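Long-range contact in nucleoside-diphosphate-sugar pyrophosphorylase (Vibrio cholerae, PDB 4EVW), which probably transfers a nucleotidyl group to a sugar phosphate, releasing pyrophosphate and forming an activated nucleoside-diphosphate sugar: residues A[22-35]-A[232-244]. The protein carries 1 engineered substitution. Sequence-based numbering, arbitrary orientation.
Sequences KYMLEAHGQTLFEH and CGVPDEYTDFLRQ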
loop_
_atom_site.group_PDB
_atom_site.type_symbol
_atom_site.label_atom_id
_atom_site.label_comp_id
_atom_site.label_asym_id
_atom_site.label_seq_id
_atom_site.Cartn_x
_atom_site.Cartn_y
_atom_site.Cartn_z
ATOM N N LYS A 22 -8.160 13.890 1.545
ATOM C CA LYS A 22 -6.738 14.129 1.746
ATOM C C LYS A 22 -5.839 14.067 0.514
ATOM O O LYS A 22 -4.943 14.896 0.372
ATOM C CB LYS A 22 -6.236 13.187 2.845
ATOM C CG LYS A 22 -4.905 12.513 2.597
ATOM C CD LYS A 22 -4.650 11.458 3.668
ATOM C CE LYS A 22 -5.816 10.473 3.768
ATOM N NZ LYS A 22 -6.045 9.730 2.496
ATOM N N TYR A 23 -6.075 13.116 -0.385
ATOM C CA TYR A 23 -5.219 13.013 -1.564
ATOM C C TYR A 23 -5.346 14.185 -2.540
ATOM O O TYR A 23 -4.518 14.335 -3.445
ATOM C CB TYR A 23 -5.444 11.679 -2.291
ATOM C CG TYR A 23 -6.887 11.278 -2.473
ATOM C CD1 TYR A 23 -7.475 10.325 -1.640
ATOM C CD2 TYR A 23 -7.663 11.848 -3.477
ATOM C CE1 TYR A 23 -8.806 9.948 -1.806
ATOM C CE2 TYR A 23 -8.997 11.480 -3.653
ATOM C CZ TYR A 23 -9.560 10.532 -2.814
ATOM O OH TYR A 23 -10.879 10.169 -2.982
HETATM N N MSE A 24 -6.367 15.021 -2.355
HETATM C CA MSE A 24 -6.552 16.190 -3.217
HETATM C C MSE A 24 -5.968 17.450 -2.588
HETATM O O MSE A 24 -5.950 18.512 -3.217
HETATM C CB MSE A 24 -8.037 16.422 -3.521
HETATM C CG MSE A 24 -8.669 15.345 -4.381
HETATM SE SE MSE A 24 -10.483 15.797 -4.914
HETATM C CE MSE A 24 -10.946 14.168 -5.851
ATOM N N LEU A 25 -5.503 17.345 -1.347
ATOM C CA LEU A 25 -4.915 18.503 -0.684
ATOM C C LEU A 25 -3.613 18.846 -1.399
ATOM O O LEU A 25 -2.966 17.968 -1.974
ATOM C CB LEU A 25 -4.668 18.209 0.800
ATOM C CG LEU A 25 -5.968 17.926 1.569
ATOM C CD1 LEU A 25 -5.676 17.780 3.051
ATOM C CD2 LEU A 25 -6.959 19.066 1.327
ATOM N N GLU A 26 -3.239 20.122 -1.376
ATOM C CA GLU A 26 -2.034 20.570 -2.064
ATOM C C GLU A 26 -0.889 20.942 -1.131
ATOM O O GLU A 26 -1.099 21.337 0.014
ATOM C CB GLU A 26 -2.372 21.756 -2.975
ATOM C CG GLU A 26 -3.379 21.419 -4.076
ATOM C CD GLU A 26 -3.774 22.622 -4.920
ATOM O OE1 GLU A 26 -2.868 23.316 -5.431
ATOM O OE2 GLU A 26 -4.989 22.869 -5.080
ATOM N N ALA A 27 0.330 20.790 -1.633
ATOM C CA ALA A 27 1.524 21.118 -0.875
ATOM C C ALA A 27 2.684 21.311 -1.838
ATOM O O ALA A 27 2.934 20.475 -2.709
ATOM C CB ALA A 27 1.848 20.004 0.127
ATOM N N HIS A 28 3.373 22.436 -1.693
ATOM C CA HIS A 28 4.530 22.740 -2.522
ATOM C C HIS A 28 4.288 22.646 -4.026
ATOM O O HIS A 28 5.168 22.218 -4.777
ATOM C CB HIS A 28 5.679 21.821 -2.119
ATOM C CG HIS A 28 5.961 21.835 -0.649
ATOM N ND1 HIS A 28 6.261 22.990 0.038
ATOM C CD2 HIS A 28 5.979 20.837 0.266
ATOM C CE1 HIS A 28 6.449 22.706 1.315
ATOM N NE2 HIS A 28 6.284 21.406 1.479
ATOM N N GLY A 29 3.095 23.035 -4.462
ATOM C CA GLY A 29 2.796 23.023 -5.884
ATOM C C GLY A 29 2.068 21.833 -6.478
ATOM O O GLY A 29 1.748 21.846 -7.668
ATOM N N GLN A 30 1.803 20.803 -5.682
ATOM C CA GLN A 30 1.095 19.642 -6.204
ATOM C C GLN A 30 0.313 18.889 -5.132
ATOM O O GLN A 30 0.582 19.026 -3.939
ATOM C CB GLN A 30 2.076 18.701 -6.915
ATOM C CG GLN A 30 3.185 18.148 -6.046
ATOM C CD GLN A 30 4.198 17.342 -6.845
ATOM O OE1 GLN A 30 5.076 16.693 -6.277
ATOM N NE2 GLN A 30 4.080 17.386 -8.167
ATOM N N THR A 31 -0.661 18.098 -5.574
ATOM C CA THR A 31 -1.507 17.332 -4.669
ATOM C C THR A 31 -0.756 16.218 -3.961
ATOM O O THR A 31 0.266 15.735 -4.448
ATOM C CB THR A 31 -2.701 16.709 -5.416
ATOM O OG1 THR A 31 -2.221 15.811 -6.427
ATOM C CG2 THR A 31 -3.549 17.802 -6.065
ATOM N N LEU A 32 -1.260 15.809 -2.804
ATOM C CA LEU A 32 -0.614 14.737 -2.069
ATOM C C LEU A 32 -0.634 13.480 -2.944
ATOM O O LEU A 32 0.280 12.659 -2.878
ATOM C CB LEU A 32 -1.318 14.515 -0.723
ATOM C CG LEU A 32 -1.256 15.738 0.210
ATOM C CD1 LEU A 32 -1.798 15.373 1.589
ATOM C CD2 LEU A 32 0.182 16.219 0.333
ATOM N N PHE A 33 -1.660 13.350 -3.787
ATOM C CA PHE A 33 -1.753 12.205 -4.695
ATOM C C PHE A 33 -0.504 12.175 -5.568
ATOM O O PHE A 33 0.135 11.135 -5.729
ATOM C CB PHE A 33 -2.983 12.325 -5.599
ATOM C CG PHE A 33 -3.032 11.297 -6.700
ATOM C CD1 PHE A 33 -3.466 10.000 -6.448
ATOM C CD2 PHE A 33 -2.643 11.632 -7.993
ATOM C CE1 PHE A 33 -3.515 9.054 -7.471
ATOM C CE2 PHE A 33 -2.687 10.690 -9.020
ATOM C CZ PHE A 33 -3.125 9.400 -8.759
ATOM N N GLU A 34 -0.157 13.330 -6.128
ATOM C CA GLU A 34 1.014 13.441 -6.992
ATOM C C GLU A 34 2.319 13.199 -6.241
ATOM O O GLU A 34 3.224 12.537 -6.755
ATOM C CB GLU A 34 1.037 14.817 -7.660
ATOM C CG GLU A 34 -0.071 15.015 -8.687
ATOM C CD GLU A 34 -0.289 16.479 -9.020
ATOM O OE1 GLU A 34 -1.023 17.160 -8.273
ATOM O OE2 GLU A 34 0.290 16.951 -10.022
ATOM N N HIS A 35 2.427 13.745 -5.033
ATOM C CA HIS A 35 3.626 13.545 -4.224
ATOM C C HIS A 35 3.851 12.053 -3.993
ATOM O O HIS A 35 4.979 11.566 -4.055
ATOM C CB HIS A 35 3.486 14.216 -2.859
ATOM C CG HIS A 35 3.728 15.693 -2.879
ATOM N ND1 HIS A 35 4.955 16.241 -3.178
ATOM C CD2 HIS A 35 2.908 16.732 -2.600
ATOM C CE1 HIS A 35 4.883 17.557 -3.080
ATOM N NE2 HIS A 35 3.650 17.880 -2.730
ATOM N N CYS A 232 2.535 11.264 5.480
ATOM C CA CYS A 232 1.633 12.403 5.427
ATOM C C CYS A 232 0.212 11.848 5.522
ATOM O O CYS A 232 -0.640 12.152 4.689
ATOM C CB CYS A 232 1.841 13.127 4.097
ATOM S SG CYS A 232 1.319 14.845 4.080
ATOM N N GLY A 233 -0.029 11.034 6.547
ATOM C CA GLY A 233 -1.327 10.403 6.710
ATOM C C GLY A 233 -2.280 10.959 7.754
ATOM O O GLY A 233 -3.434 10.536 7.813
ATOM N N VAL A 234 -1.800 11.871 8.593
ATOM C CA VAL A 234 -2.649 12.499 9.602
ATOM C C VAL A 234 -2.455 14.008 9.456
ATOM O O VAL A 234 -1.428 14.461 8.946
ATOM C CB VAL A 234 -2.294 12.030 11.039
ATOM C CG1 VAL A 234 -2.503 10.522 11.154
ATOM C CG2 VAL A 234 -0.867 12.401 11.388
ATOM N N PRO A 235 -3.446 14.810 9.880
ATOM C CA PRO A 235 -3.357 16.271 9.774
ATOM C C PRO A 235 -2.041 16.906 10.233
ATOM O O PRO A 235 -1.489 17.756 9.539
ATOM C CB PRO A 235 -4.547 16.747 10.602
ATOM C CG PRO A 235 -5.556 15.671 10.362
ATOM C CD PRO A 235 -4.730 14.404 10.480
ATOM N N ASP A 236 -1.544 16.502 11.397
ATOM C CA ASP A 236 -0.302 17.063 11.916
ATOM C C ASP A 236 0.881 16.820 10.977
ATOM O O ASP A 236 1.742 17.688 10.822
ATOM C CB ASP A 236 -0.014 16.500 13.309
ATOM C CG ASP A 236 -0.901 17.119 14.380
ATOM O OD1 ASP A 236 -1.833 17.872 14.023
ATOM O OD2 ASP A 236 -0.669 16.856 15.579
ATOM N N GLU A 237 0.918 15.647 10.346
ATOM C CA GLU A 237 1.997 15.331 9.410
ATOM C C GLU A 237 1.877 16.191 8.155
ATOM O O GLU A 237 2.882 16.597 7.574
ATOM C CB GLU A 237 1.962 13.848 9.028
ATOM C CG GLU A 237 2.430 12.918 10.132
ATOM C CD GLU A 237 2.154 11.465 9.817
ATOM O OE1 GLU A 237 1.492 11.194 8.794
ATOM O OE2 GLU A 237 2.587 10.592 10.597
ATOM N N TYR A 238 0.645 16.461 7.732
ATOM C CA TYR A 238 0.415 17.295 6.556
ATOM C C TYR A 238 0.899 18.713 6.866
ATOM O O TYR A 238 1.509 19.377 6.022
ATOM C CB TYR A 238 -1.077 17.295 6.189
ATOM C CG TYR A 238 -1.470 18.291 5.121
ATOM C CD1 TYR A 238 -0.886 18.263 3.851
ATOM C CD2 TYR A 238 -2.434 19.267 5.379
ATOM C CE1 TYR A 238 -1.254 19.186 2.869
ATOM C CE2 TYR A 238 -2.807 20.188 4.408
ATOM C CZ TYR A 238 -2.216 20.146 3.158
ATOM O OH TYR A 238 -2.595 21.064 2.206
ATOM N N THR A 239 0.627 19.172 8.084
ATOM C CA THR A 239 1.058 20.499 8.512
ATOM C C THR A 239 2.585 20.545 8.517
ATOM O O THR A 239 3.184 21.505 8.031
ATOM C CB THR A 239 0.532 20.823 9.929
ATOM O OG1 THR A 239 -0.897 20.904 9.896
ATOM C CG2 THR A 239 1.098 22.145 10.428
ATOM N N ASP A 240 3.209 19.500 9.055
ATOM C CA ASP A 240 4.666 19.430 9.106
ATOM C C ASP A 240 5.262 19.424 7.704
ATOM O O ASP A 240 6.288 20.056 7.458
ATOM C CB ASP A 240 5.129 18.177 9.859
ATOM C CG ASP A 240 4.753 18.203 11.328
ATOM O OD1 ASP A 240 4.633 19.311 11.891
ATOM O OD2 ASP A 240 4.595 17.115 11.924
ATOM N N PHE A 241 4.622 18.705 6.785
ATOM C CA PHE A 241 5.104 18.636 5.408
ATOM C C PHE A 241 4.992 20.006 4.756
ATOM O O PHE A 241 5.812 20.377 3.916
ATOM C CB PHE A 241 4.292 17.612 4.610
ATOM C CG PHE A 241 4.773 17.424 3.199
ATOM C CD1 PHE A 241 6.079 17.015 2.940
ATOM C CD2 PHE A 241 3.912 17.641 2.125
ATOM C CE1 PHE A 241 6.521 16.826 1.632
ATOM C CE2 PHE A 241 4.344 17.454 0.813
ATOM C CZ PHE A 241 5.652 17.046 0.566
ATOM N N LEU A 242 3.968 20.758 5.151
ATOM C CA LEU A 242 3.744 22.096 4.615
ATOM C C LEU A 242 4.866 23.058 5.026
ATOM O O LEU A 242 5.184 23.996 4.295
ATOM C CB LEU A 242 2.389 22.622 5.101
ATOM C CG LEU A 242 1.312 22.974 4.066
ATOM C CD1 LEU A 242 1.570 22.260 2.752
ATOM C CD2 LEU A 242 -0.053 22.603 4.624
ATOM N N ARG A 243 5.468 22.821 6.190
ATOM C CA ARG A 243 6.551 23.678 6.672
ATOM C C ARG A 243 7.905 23.306 6.070
ATOM O O ARG A 243 8.791 24.151 5.957
ATOM C CB ARG A 243 6.665 23.610 8.197
ATOM C CG ARG A 243 5.435 24.062 8.964
ATOM C CD ARG A 243 5.776 24.208 10.440
ATOM N NE ARG A 243 6.562 23.077 10.925
ATOM C CZ ARG A 243 6.070 22.056 11.621
ATOM N NH1 ARG A 243 4.780 22.016 11.929
ATOM N NH2 ARG A 243 6.871 21.069 12.004
ATOM N N GLN A 244 8.066 22.042 5.694
ATOM C CA GLN A 244 9.322 21.571 5.120
ATOM C C GLN A 244 9.683 22.287 3.821
ATOM O O GLN A 244 9.883 21.590 2.804
ATOM C CB GLN A 244 9.254 20.059 4.889
ATOM C CG GLN A 244 9.152 19.260 6.177
ATOM C CD GLN A 244 10.245 19.623 7.160
ATOM O OE1 GLN A 244 11.432 19.538 6.843
ATOM N NE2 GLN A 244 9.853 20.033 8.360
#
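Leu-32, Ala-27 and Leu-25 meet the rings of Tyr-238 and Phe-241, one helical turn apart on helix 235-243, and form the apolar centre of the contact. Leu-32 CD1 lies 3.8 Å from Tyr-238 CD1, and both its methyls also reach Cys-232 SG. On one face of the Tyr-238 ring, Leu-25 CD1 makes a CH-pi contact 20° off the ring normal; Leu-242 CD2, from the same helix, lies over the rim of the opposite face. Ala-27 CB touches Phe-241 CE2 (3.6 Å) and, less certainly, Leu-242 CD1.

Phe-241 joins this centre to two histidines. It swings its ring out from the helix with CG trans to the amide N, and its edge meets the face of His-35 with the planes at 89°. His-28 in turn directs its own edge at a face of Phe-241, so two T-shaped stacks share one phenyl ring. Phe-117 of strand 116-117 adds a further ring beside Phe-241 and His-35.

His-35 NE2 donates to Ala-27 O at 2.7 Å from above the carbonyl plane, while Gln-30 N reaches that oxygen from the other face. Because Ala-27 O lies close to the imidazole plane, this bond holds the rotation of the His-35 ring. Tyr-238 OH donates over 2.7 Å to Glu-26 O, which sits at the ring's edge, near its plane. Farther out, His-28, on the type I' turn of Ala-27 to Gln-30, donates from NE2 to Phe-241 O (2.7 Å, N-H...O angle 154°), near the C-terminal end of the helix.

The chemistry thus implies a two-way attachment: the last helix gives a tyrosine hydroxyl to the backbone of the type I' beta hairpin 26-31, which runs into helix 32-37, and the hairpin returns an imidazole N-H, joining the two chain ends of what is probably a nucleotidyltransferase-like fold around a mixed sheet.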